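Local coordinates for protein glutamine synthetase (Helicobacter pylori, PDB 5ZLI) that is a type I-beta glutamine synthetase, a twelve-subunit assembly whose chains combine a beta-Grasp domain with a larger catalytic domain, at residues Gly310-Ala315 and Ser340-Ser345; Tyr329-Pro334 and Phe370-Ser375; Phe381-Met386 and Gln444-Glu449. All blocks are in the same frame, centred on the assembly; numbering follows the deposited sequence.

Contact 1: residues Gly310-Ala315 and Ser340-Ser345; sequences GVLRHA and SILTYS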
loop_
_atom_site.group_PDB
_atom_site.type_symbol
_atom_site.label_atom_id
_atom_site.label_comp_id
_atom_site.label_asym_id
_atom_site.label_seq_id
_atom_site.Cartn_x
_atom_site.Cartn_y
_atom_site.Cartn_z
ATOM N N GLY B 310 5.550 -50.060 44.550
ATOM C CA GLY B 310 6.622 -50.280 43.596
ATOM C C GLY B 310 6.675 -49.178 42.562
ATOM O O GLY B 310 7.748 -48.646 42.267
ATOM N N VAL B 311 5.506 -48.762 42.068
ATOM C CA VAL B 311 5.427 -47.626 41.157
ATOM C C VAL B 311 5.931 -46.358 41.838
ATOM O O VAL B 311 6.648 -45.561 41.228
ATOM C CB VAL B 311 3.987 -47.466 40.631
ATOM C CG1 VAL B 311 3.780 -46.063 40.081
ATOM C CG2 VAL B 311 3.685 -48.520 39.574
ATOM N N LEU B 312 5.569 -46.148 43.110
ATOM C CA LEU B 312 6.034 -44.958 43.829
ATOM C C LEU B 312 7.528 -45.009 44.128
ATOM O O LEU B 312 8.179 -43.958 44.162
ATOM C CB LEU B 312 5.239 -44.752 45.128
ATOM C CG LEU B 312 3.837 -44.169 44.911
ATOM C CD1 LEU B 312 3.024 -44.096 46.204
ATOM C CD2 LEU B 312 3.909 -42.786 44.204
ATOM N N ARG B 313 8.080 -46.202 44.409
ATOM C CA ARG B 313 9.495 -46.313 44.768
ATOM C C ARG B 313 10.375 -45.939 43.602
ATOM O O ARG B 313 11.311 -45.139 43.742
ATOM C CB ARG B 313 9.850 -47.735 45.203
ATOM C CG ARG B 313 11.339 -47.915 45.502
ATOM C CD ARG B 313 11.753 -47.338 46.866
ATOM N NE ARG B 313 11.048 -48.013 47.959
ATOM C CZ ARG B 313 11.386 -49.199 48.455
ATOM N NH1 ARG B 313 12.433 -49.857 47.977
ATOM N NH2 ARG B 313 10.673 -49.727 49.433
ATOM N N HIS B 314 10.065 -46.486 42.433
ATOM C CA HIS B 314 10.850 -46.246 41.240
ATOM C C HIS B 314 10.382 -44.998 40.505
ATOM O O HIS B 314 10.916 -44.688 39.428
ATOM C CB HIS B 314 10.769 -47.459 40.304
ATOM C CG HIS B 314 11.046 -48.759 40.980
ATOM N ND1 HIS B 314 12.260 -49.044 41.572
ATOM C CD2 HIS B 314 10.296 -49.880 41.101
ATOM C CE1 HIS B 314 12.228 -50.266 42.071
ATOM N NE2 HIS B 314 11.047 -50.797 41.799
ATOM N N ALA B 315 9.437 -44.255 41.092
ATOM C CA ALA B 315 8.761 -43.179 40.382
ATOM C C ALA B 315 9.743 -42.211 39.730
ATOM O O ALA B 315 9.679 -41.977 38.519
ATOM C CB ALA B 315 7.839 -42.448 41.352
ATOM N N SER B 340 3.269 -32.745 41.414
ATOM C CA SER B 340 4.664 -32.610 41.808
ATOM C C SER B 340 5.010 -33.451 43.038
ATOM O O SER B 340 6.204 -33.623 43.333
ATOM C CB SER B 340 5.010 -31.129 42.077
ATOM O OG SER B 340 6.416 -30.917 42.208
ATOM N N ILE B 341 4.011 -34.020 43.724
ATOM C CA ILE B 341 4.195 -34.756 44.974
ATOM C C ILE B 341 3.745 -36.200 44.751
ATOM O O ILE B 341 2.634 -36.439 44.266
ATOM C CB ILE B 341 3.388 -34.130 46.131
ATOM C CG1 ILE B 341 3.653 -32.628 46.275
ATOM C CG2 ILE B 341 3.719 -34.823 47.450
ATOM C CD1 ILE B 341 5.023 -32.279 46.755
ATOM N N LEU B 342 4.588 -37.155 45.156
ATOM C CA LEU B 342 4.381 -38.576 44.860
ATOM C C LEU B 342 3.651 -39.283 46.005
ATOM O O LEU B 342 4.216 -40.083 46.752
ATOM C CB LEU B 342 5.723 -39.243 44.581
ATOM C CG LEU B 342 6.441 -38.929 43.282
ATOM C CD1 LEU B 342 7.862 -39.463 43.362
ATOM C CD2 LEU B 342 5.665 -39.576 42.145
ATOM N N THR B 343 2.344 -39.056 46.081
ATOM C CA THR B 343 1.515 -39.760 47.049
ATOM C C THR B 343 0.200 -40.135 46.379
ATOM O O THR B 343 -0.074 -39.757 45.241
ATOM C CB THR B 343 1.285 -38.925 48.319
ATOM O OG1 THR B 343 2.439 -38.114 48.578
ATOM C CG2 THR B 343 1.077 -39.844 49.513
ATOM N N TYR B 344 -0.614 -40.898 47.087
ATOM C CA TYR B 344 -1.919 -41.319 46.603
ATOM C C TYR B 344 -3.012 -40.722 47.483
ATOM O O TYR B 344 -2.781 -40.394 48.652
ATOM C CB TYR B 344 -2.002 -42.875 46.571
ATOM C CG TYR B 344 -1.693 -43.549 47.930
ATOM C CD1 TYR B 344 -0.376 -43.639 48.407
ATOM C CD2 TYR B 344 -2.710 -44.070 48.740
ATOM C CE1 TYR B 344 -0.090 -44.225 49.637
ATOM C CE2 TYR B 344 -2.423 -44.655 49.973
ATOM C CZ TYR B 344 -1.115 -44.732 50.410
ATOM O OH TYR B 344 -0.825 -45.311 51.625
ATOM N N SER B 345 -4.203 -40.560 46.906
ATOM C CA SER B 345 -5.367 -40.109 47.663
ATOM C C SER B 345 -6.609 -40.305 46.813
ATOM O O SER B 345 -6.565 -40.148 45.594
ATOM C CB SER B 345 -5.247 -38.644 48.097
ATOM O OG SER B 345 -4.237 -38.514 49.073
#
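Tyr344, whose OH is hydrogen-bonded to the carbonyl oxygen of Gly399, meets Leu312 across the contact through its ring carbon CD1. Leu312 CD1 lies 4.1 Å from Tyr344 CD1, and the two side chains cross at about a right angle, the methyl approaching the ring obliquely. Tyr344 CG stands between the backbone N and the carbonyl carbon (chi1 56°), and the ring is carried from there. No hydrogen bond joins the two segments; the side-chain contacts between them are apolar, and the tyrosine hydroxyl has its partner in Gly399 O.

The leucines carry most of it. Leu312 is forked over the strand: while CD1 faces the tyrosine, CD2 comes down on the backbone of Leu342, 3.7 Å from its O. The same methyl also meets the root of the opposing side chain, Leu312 CD2 standing 4.0 Å from Leu342 CB. In return, Leu342 sends its branched end to Ala315, whose CB touches both methyls, Leu342 CD1 at 3.6 Å and Leu342 CD2 at 3.7 Å. The CA atoms of Leu312 and Leu342 approach to 6.7 Å, the closest backbone pairing here. Leu342 is also the centre of an inverse gamma turn, closed by a weak bond from Thr343 N to Ile341 O, a tight turn at the weakly bonded start of the strand, at the leucine that meets the helix. In all, 204 Å² of surface is buried.

Around this junction, strand 351-355 runs parallel to strand 341-346, with Thr343 bonded to Val353 through the backbone, and Val353 touches both Leu312 and Tyr344. Met422 packs on Leu342. The contact thus seats the C-terminal turn of helix 302-313 and the first residue of helix 315-322 against strand 341-346 of the catalytic-domain sheet.

Contact 2: residues Tyr329-Pro334 and Phe370-Ser375; sequences YKRLIP and FPDSSS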
loop_
_atom_site.group_PDB
_atom_site.type_symbol
_atom_site.label_atom_id
_atom_site.label_comp_id
_atom_site.label_asym_id
_atom_site.label_seq_id
_atom_site.Cartn_x
_atom_site.Cartn_y
_atom_site.Cartn_z
ATOM N N TYR B 329 8.348 -31.424 31.886
ATOM C CA TYR B 329 8.642 -30.854 33.180
ATOM C C TYR B 329 8.187 -29.411 33.316
ATOM O O TYR B 329 8.162 -28.902 34.430
ATOM C CB TYR B 329 10.132 -30.991 33.443
ATOM C CG TYR B 329 10.495 -32.429 33.495
ATOM C CD1 TYR B 329 10.502 -33.123 34.708
ATOM C CD2 TYR B 329 10.749 -33.134 32.332
ATOM C CE1 TYR B 329 10.801 -34.473 34.756
ATOM C CE2 TYR B 329 11.057 -34.491 32.365
ATOM C CZ TYR B 329 11.085 -35.149 33.577
ATOM O OH TYR B 329 11.392 -36.486 33.594
ATOM N N LYS B 330 7.833 -28.740 32.220
ATOM C CA LYS B 330 7.102 -27.483 32.331
ATOM C C LYS B 330 5.675 -27.682 32.810
ATOM O O LYS B 330 5.052 -26.728 33.277
ATOM C CB LYS B 330 7.116 -26.762 30.986
ATOM C CG LYS B 330 8.488 -26.809 30.343
ATOM C CD LYS B 330 9.348 -25.625 30.810
ATOM C CE LYS B 330 10.818 -25.951 30.649
ATOM N NZ LYS B 330 11.175 -26.481 29.325
ATOM N N ARG B 331 5.145 -28.890 32.676
ATOM C CA ARG B 331 3.822 -29.256 33.145
ATOM C C ARG B 331 3.813 -29.655 34.617
ATOM O O ARG B 331 2.799 -29.438 35.297
ATOM C CB ARG B 331 3.293 -30.391 32.280
ATOM C CG ARG B 331 2.096 -31.117 32.816
ATOM C CD ARG B 331 1.616 -32.120 31.793
ATOM N NE ARG B 331 0.553 -32.978 32.308
ATOM C CZ ARG B 331 0.754 -34.111 32.982
ATOM N NH1 ARG B 331 1.984 -34.559 33.218
ATOM N NH2 ARG B 331 -0.286 -34.806 33.423
ATOM N N LEU B 332 4.909 -30.248 35.113
ATOM C CA LEU B 332 4.999 -30.771 36.476
ATOM C C LEU B 332 5.307 -29.677 37.497
ATOM O O LEU B 332 6.156 -29.839 38.386
ATOM C CB LEU B 332 6.074 -31.856 36.506
ATOM C CG LEU B 332 5.841 -32.945 35.423
ATOM C CD1 LEU B 332 6.957 -34.010 35.416
ATOM C CD2 LEU B 332 4.421 -33.605 35.380
ATOM N N ILE B 333 4.527 -28.605 37.426
ATOM C CA ILE B 333 4.612 -27.420 38.268
ATOM C C ILE B 333 3.299 -27.325 39.038
ATOM O O ILE B 333 2.231 -27.668 38.503
ATOM C CB ILE B 333 4.900 -26.168 37.419
ATOM C CG1 ILE B 333 6.398 -26.012 37.159
ATOM C CG2 ILE B 333 4.334 -24.915 38.034
ATOM C CD1 ILE B 333 7.093 -27.200 36.602
ATOM N N PRO B 334 3.332 -26.881 40.293
ATOM C CA PRO B 334 2.116 -26.898 41.112
ATOM C C PRO B 334 0.982 -26.061 40.538
ATOM O O PRO B 334 1.197 -24.999 39.957
ATOM C CB PRO B 334 2.593 -26.300 42.446
ATOM C CG PRO B 334 3.848 -25.545 42.111
ATOM C CD PRO B 334 4.490 -26.346 41.039
ATOM N N PHE B 370 0.847 -38.434 36.545
ATOM C CA PHE B 370 2.086 -37.794 36.125
ATOM C C PHE B 370 2.509 -38.068 34.681
ATOM O O PHE B 370 3.215 -37.228 34.113
ATOM C CB PHE B 370 3.225 -38.152 37.084
ATOM C CG PHE B 370 3.396 -39.632 37.318
ATOM C CD1 PHE B 370 2.715 -40.265 38.346
ATOM C CD2 PHE B 370 4.252 -40.386 36.538
ATOM C CE1 PHE B 370 2.857 -41.610 38.575
ATOM C CE2 PHE B 370 4.394 -41.759 36.765
ATOM C CZ PHE B 370 3.693 -42.360 37.785
ATOM N N PRO B 371 2.122 -39.167 34.026
ATOM C CA PRO B 371 2.563 -39.356 32.630
ATOM C C PRO B 371 1.886 -38.406 31.645
ATOM O O PRO B 371 0.810 -37.857 31.894
ATOM C CB PRO B 371 2.218 -40.817 32.325
ATOM C CG PRO B 371 1.378 -41.266 33.400
ATOM C CD PRO B 371 1.511 -40.389 34.570
ATOM N N ASP B 372 2.561 -38.208 30.504
ATOM C CA ASP B 372 2.074 -37.388 29.391
ATOM C C ASP B 372 2.316 -38.083 28.058
ATOM O O ASP B 372 2.961 -39.134 27.973
ATOM C CB ASP B 372 2.724 -35.998 29.363
ATOM C CG ASP B 372 4.254 -36.041 29.436
ATOM O OD1 ASP B 372 4.875 -36.652 28.543
ATOM O OD2 ASP B 372 4.829 -35.431 30.379
ATOM N N SER B 373 1.778 -37.480 27.001
ATOM C CA SER B 373 1.802 -38.134 25.694
ATOM C C SER B 373 3.119 -37.955 24.956
ATOM O O SER B 373 3.327 -38.603 23.925
ATOM C CB SER B 373 0.649 -37.637 24.824
ATOM O OG SER B 373 -0.601 -37.766 25.499
ATOM N N SER B 374 4.039 -37.152 25.483
ATOM C CA SER B 374 5.393 -37.146 24.940
ATOM C C SER B 374 6.088 -38.470 25.199
ATOM O O SER B 374 7.213 -38.684 24.738
ATOM C CB SER B 374 6.181 -35.949 25.515
ATOM O OG SER B 374 7.375 -36.317 26.180
ATOM N N SER B 375 5.479 -39.321 26.001
ATOM C CA SER B 375 6.031 -40.630 26.275
ATOM C C SER B 375 5.744 -41.595 25.132
ATOM O O SER B 375 4.673 -41.564 24.521
ATOM C CB SER B 375 5.430 -41.145 27.580
ATOM O OG SER B 375 4.016 -41.186 27.461
#
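Arg331 NH1 donates a hydrogen bond to Phe370 O, 3.1 Å long with an N-H...O angle of 151°, and this is the one directed bond between the segments. The oxygen lies close to the guanidinium plane, at its edge, whereas the donor stands well above the plane of the Phe370 carbonyl. An extended chain from CG to NE carries the group across, with CG anti to the backbone N (chi1 166°).

The close part is gathered round this guanidinium. Pro371 O comes within 3.6 Å of Arg331 NH2 from an oblique direction, and Asp372 CB lies over one face. Packing is looser beside it: Leu332 contributes a single branch, CD2, 4.0 Å from Phe370 O, and beyond it the chain turns outward to Pro334, which is exposed. Elsewhere on this segment, Lys330 NZ forms a salt bridge with Glu474 of a neighbouring subunit.

Asp372 OD2 is 4.1 Å from Arg331 NH1 and well out of the guanidinium plane, so no N-H points at it; its hydrogen-bond partner is Ser328 OG. Arg331 NH2 is bonded to Arg369 O, and Phe370 O also receives Asn323 ND2. Chemically, neutral backbone oxygens orient the guanidinium within this buried part of the catalytic domain, while the carboxylate would add undirected electrostatic attraction.

Contact 3: residues Phe381-Met386 and Gln444-Glu449; sequences FAAILM and QVFSEE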
loop_
_atom_site.group_PDB
_atom_site.type_symbol
_atom_site.label_atom_id
_atom_site.label_comp_id
_atom_site.label_asym_id
_atom_site.label_seq_id
_atom_site.Cartn_x
_atom_site.Cartn_y
_atom_site.Cartn_z
ATOM N N PHE B 381 4.000 -47.837 29.226
ATOM C CA PHE B 381 3.195 -48.901 29.820
ATOM C C PHE B 381 4.078 -50.044 30.295
ATOM O O PHE B 381 3.962 -50.499 31.444
ATOM C CB PHE B 381 2.159 -49.405 28.823
ATOM C CG PHE B 381 1.174 -48.375 28.423
ATOM C CD1 PHE B 381 1.016 -47.223 29.171
ATOM C CD2 PHE B 381 0.416 -48.539 27.290
ATOM C CE1 PHE B 381 0.119 -46.281 28.805
ATOM C CE2 PHE B 381 -0.487 -47.588 26.915
ATOM C CZ PHE B 381 -0.636 -46.461 27.676
ATOM N N ALA B 382 4.989 -50.502 29.427
ATOM C CA ALA B 382 5.923 -51.552 29.806
ATOM C C ALA B 382 6.604 -51.224 31.122
ATOM O O ALA B 382 6.656 -52.054 32.027
ATOM C CB ALA B 382 6.951 -51.768 28.705
ATOM N N ALA B 383 7.181 -50.030 31.229
ATOM C CA ALA B 383 7.888 -49.648 32.458
ATOM C C ALA B 383 6.953 -49.519 33.676
ATOM O O ALA B 383 7.306 -49.923 34.786
ATOM C CB ALA B 383 8.666 -48.355 32.214
ATOM N N ILE B 384 5.774 -48.935 33.507
ATOM C CA ILE B 384 4.848 -48.865 34.634
ATOM C C ILE B 384 4.545 -50.253 35.167
ATOM O O ILE B 384 4.511 -50.465 36.392
ATOM C CB ILE B 384 3.577 -48.102 34.235
ATOM C CG1 ILE B 384 3.872 -46.605 34.332
ATOM C CG2 ILE B 384 2.408 -48.521 35.083
ATOM C CD1 ILE B 384 2.984 -45.753 33.492
ATOM N N LEU B 385 4.339 -51.227 34.269
ATOM C CA LEU B 385 4.050 -52.574 34.745
ATOM C C LEU B 385 5.262 -53.203 35.412
ATOM O O LEU B 385 5.127 -53.847 36.449
ATOM C CB LEU B 385 3.523 -53.444 33.619
ATOM C CG LEU B 385 3.336 -54.885 34.097
ATOM C CD1 LEU B 385 2.261 -55.035 35.184
ATOM C CD2 LEU B 385 2.989 -55.772 32.881
ATOM N N MET B 386 6.457 -53.000 34.863
ATOM C CA MET B 386 7.655 -53.556 35.494
ATOM C C MET B 386 7.904 -52.956 36.870
ATOM O O MET B 386 8.522 -53.603 37.719
ATOM C CB MET B 386 8.899 -53.327 34.636
ATOM C CG MET B 386 8.947 -54.009 33.282
ATOM S SD MET B 386 8.796 -55.796 33.259
ATOM C CE MET B 386 10.360 -56.309 33.965
ATOM N N GLN B 444 15.164 -59.581 31.049
ATOM C CA GLN B 444 15.690 -58.970 29.830
ATOM C C GLN B 444 14.627 -58.157 29.089
ATOM O O GLN B 444 14.709 -57.962 27.864
ATOM C CB GLN B 444 16.317 -60.043 28.926
ATOM C CG GLN B 444 17.476 -60.794 29.596
ATOM C CD GLN B 444 18.604 -59.864 30.076
ATOM O OE1 GLN B 444 19.147 -59.064 29.299
ATOM N NE2 GLN B 444 18.960 -59.969 31.363
ATOM N N VAL B 445 13.627 -57.671 29.837
ATOM C CA VAL B 445 12.526 -56.915 29.234
ATOM C C VAL B 445 13.064 -55.609 28.665
ATOM O O VAL B 445 12.824 -55.261 27.499
ATOM C CB VAL B 445 11.395 -56.681 30.267
ATOM C CG1 VAL B 445 10.262 -55.826 29.680
ATOM C CG2 VAL B 445 10.817 -57.990 30.780
ATOM N N PHE B 446 13.842 -54.902 29.466
ATOM C CA PHE B 446 14.601 -53.734 29.049
ATOM C C PHE B 446 16.057 -54.201 29.069
ATOM O O PHE B 446 16.712 -54.203 30.109
ATOM C CB PHE B 446 14.359 -52.543 30.011
ATOM C CG PHE B 446 12.966 -51.930 29.926
ATOM C CD1 PHE B 446 11.839 -52.645 30.318
ATOM C CD2 PHE B 446 12.798 -50.612 29.544
ATOM C CE1 PHE B 446 10.598 -52.086 30.262
ATOM C CE2 PHE B 446 11.546 -50.044 29.503
ATOM C CZ PHE B 446 10.449 -50.788 29.862
ATOM N N SER B 447 16.562 -54.629 27.928
ATOM C CA SER B 447 17.969 -54.996 27.874
ATOM C C SER B 447 18.848 -53.759 28.075
ATOM O O SER B 447 18.447 -52.629 27.796
ATOM C CB SER B 447 18.273 -55.686 26.560
ATOM O OG SER B 447 18.481 -54.744 25.541
ATOM N N GLU B 448 20.061 -53.972 28.580
ATOM C CA GLU B 448 20.898 -52.826 28.916
ATOM C C GLU B 448 21.331 -52.063 27.679
ATOM O O GLU B 448 21.412 -50.829 27.715
ATOM C CB GLU B 448 22.112 -53.260 29.732
ATOM C CG GLU B 448 23.150 -52.148 29.960
ATOM C CD GLU B 448 22.970 -51.330 31.218
ATOM O OE1 GLU B 448 22.005 -51.584 31.983
ATOM O OE2 GLU B 448 23.827 -50.434 31.435
ATOM N N GLU B 449 21.623 -52.762 26.577
ATOM C CA GLU B 449 21.917 -52.049 25.335
ATOM C C GLU B 449 20.834 -51.017 25.046
ATOM O O GLU B 449 21.130 -49.833 24.861
ATOM C CB GLU B 449 22.091 -53.033 24.182
ATOM C CG GLU B 449 23.565 -53.358 23.950
ATOM C CD GLU B 449 23.820 -54.755 23.395
ATOM O OE1 GLU B 449 24.933 -55.295 23.621
ATOM O OE2 GLU B 449 22.917 -55.310 22.734
#
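Phe446 points its ring at the helix that carries Ala382, Ala383 and Met386, and the far end of the ring makes the closest approaches. Its CZ is 3.6 Å from the backbone nitrogen Ala383 N, which lies at the ring edge, near the ring plane. The two alanine methyls close in on the same tip, Ala382 CB and Ala383 CB each 3.8 Å from Phe446 CZ. Ala382 CB and Met386 CG approach the ring obliquely.

Met386 is set differently against the two partners it meets. Past Phe446 it runs in the opposite direction, the side chains sliding by each other, with Met386 CG 3.9 Å from Phe446 CE1. Toward Val445 it goes tip to tip: Met386 CE is 3.6 Å from Val445 CG2, and the sulphur SD lies 3.9 Å from each of the Val445 methyls, CG1 and CG2. The methionine is bent at chi2 (-58°) and again at chi3 (-71°), and these bends place SD and then CE beside the valine methyls. No hydrogen bond crosses; the 198 Å² buried is mainly apolar contact.

Neighbouring helices pack round it. Phe321 makes an edge-to-face pair with the Phe446 ring, Leu440 touches Ala383, Met386 and Phe446, and Ala121 of helix 114-128 packs on Ala382 and Val445. Directly after the aromatic residue, Ser447 takes the N-cap position of helix 448-466. The geometry is therefore that of a loop leading into a helix, its two apolar residues inserted among helices 114-128, 315-322 and 377-393, within the helical part of the alpha/beta catalytic domain of the glutamine synthetase family.

All three contacts lie in the catalytic domain. Contacts 1 and 2 have centres about 14 Å apart and interlock along the chain: 310-315 and 329-334 come first, then their partners 340-345 and 370-375. They touch where Ser340 OG comes 4.0 Å from Leu332 O. Contact 3 follows in series, with its centre about 18 Å from that of contact 1 and 21 Å from that of contact 2. It meets contact 1 through Val311 CG2, 3.8 Å from Ile384 O, but does not touch contact 2. Helix 377-393, which begins just after 370-375, thus connects the sheet-side contacts with the helical side of the domain.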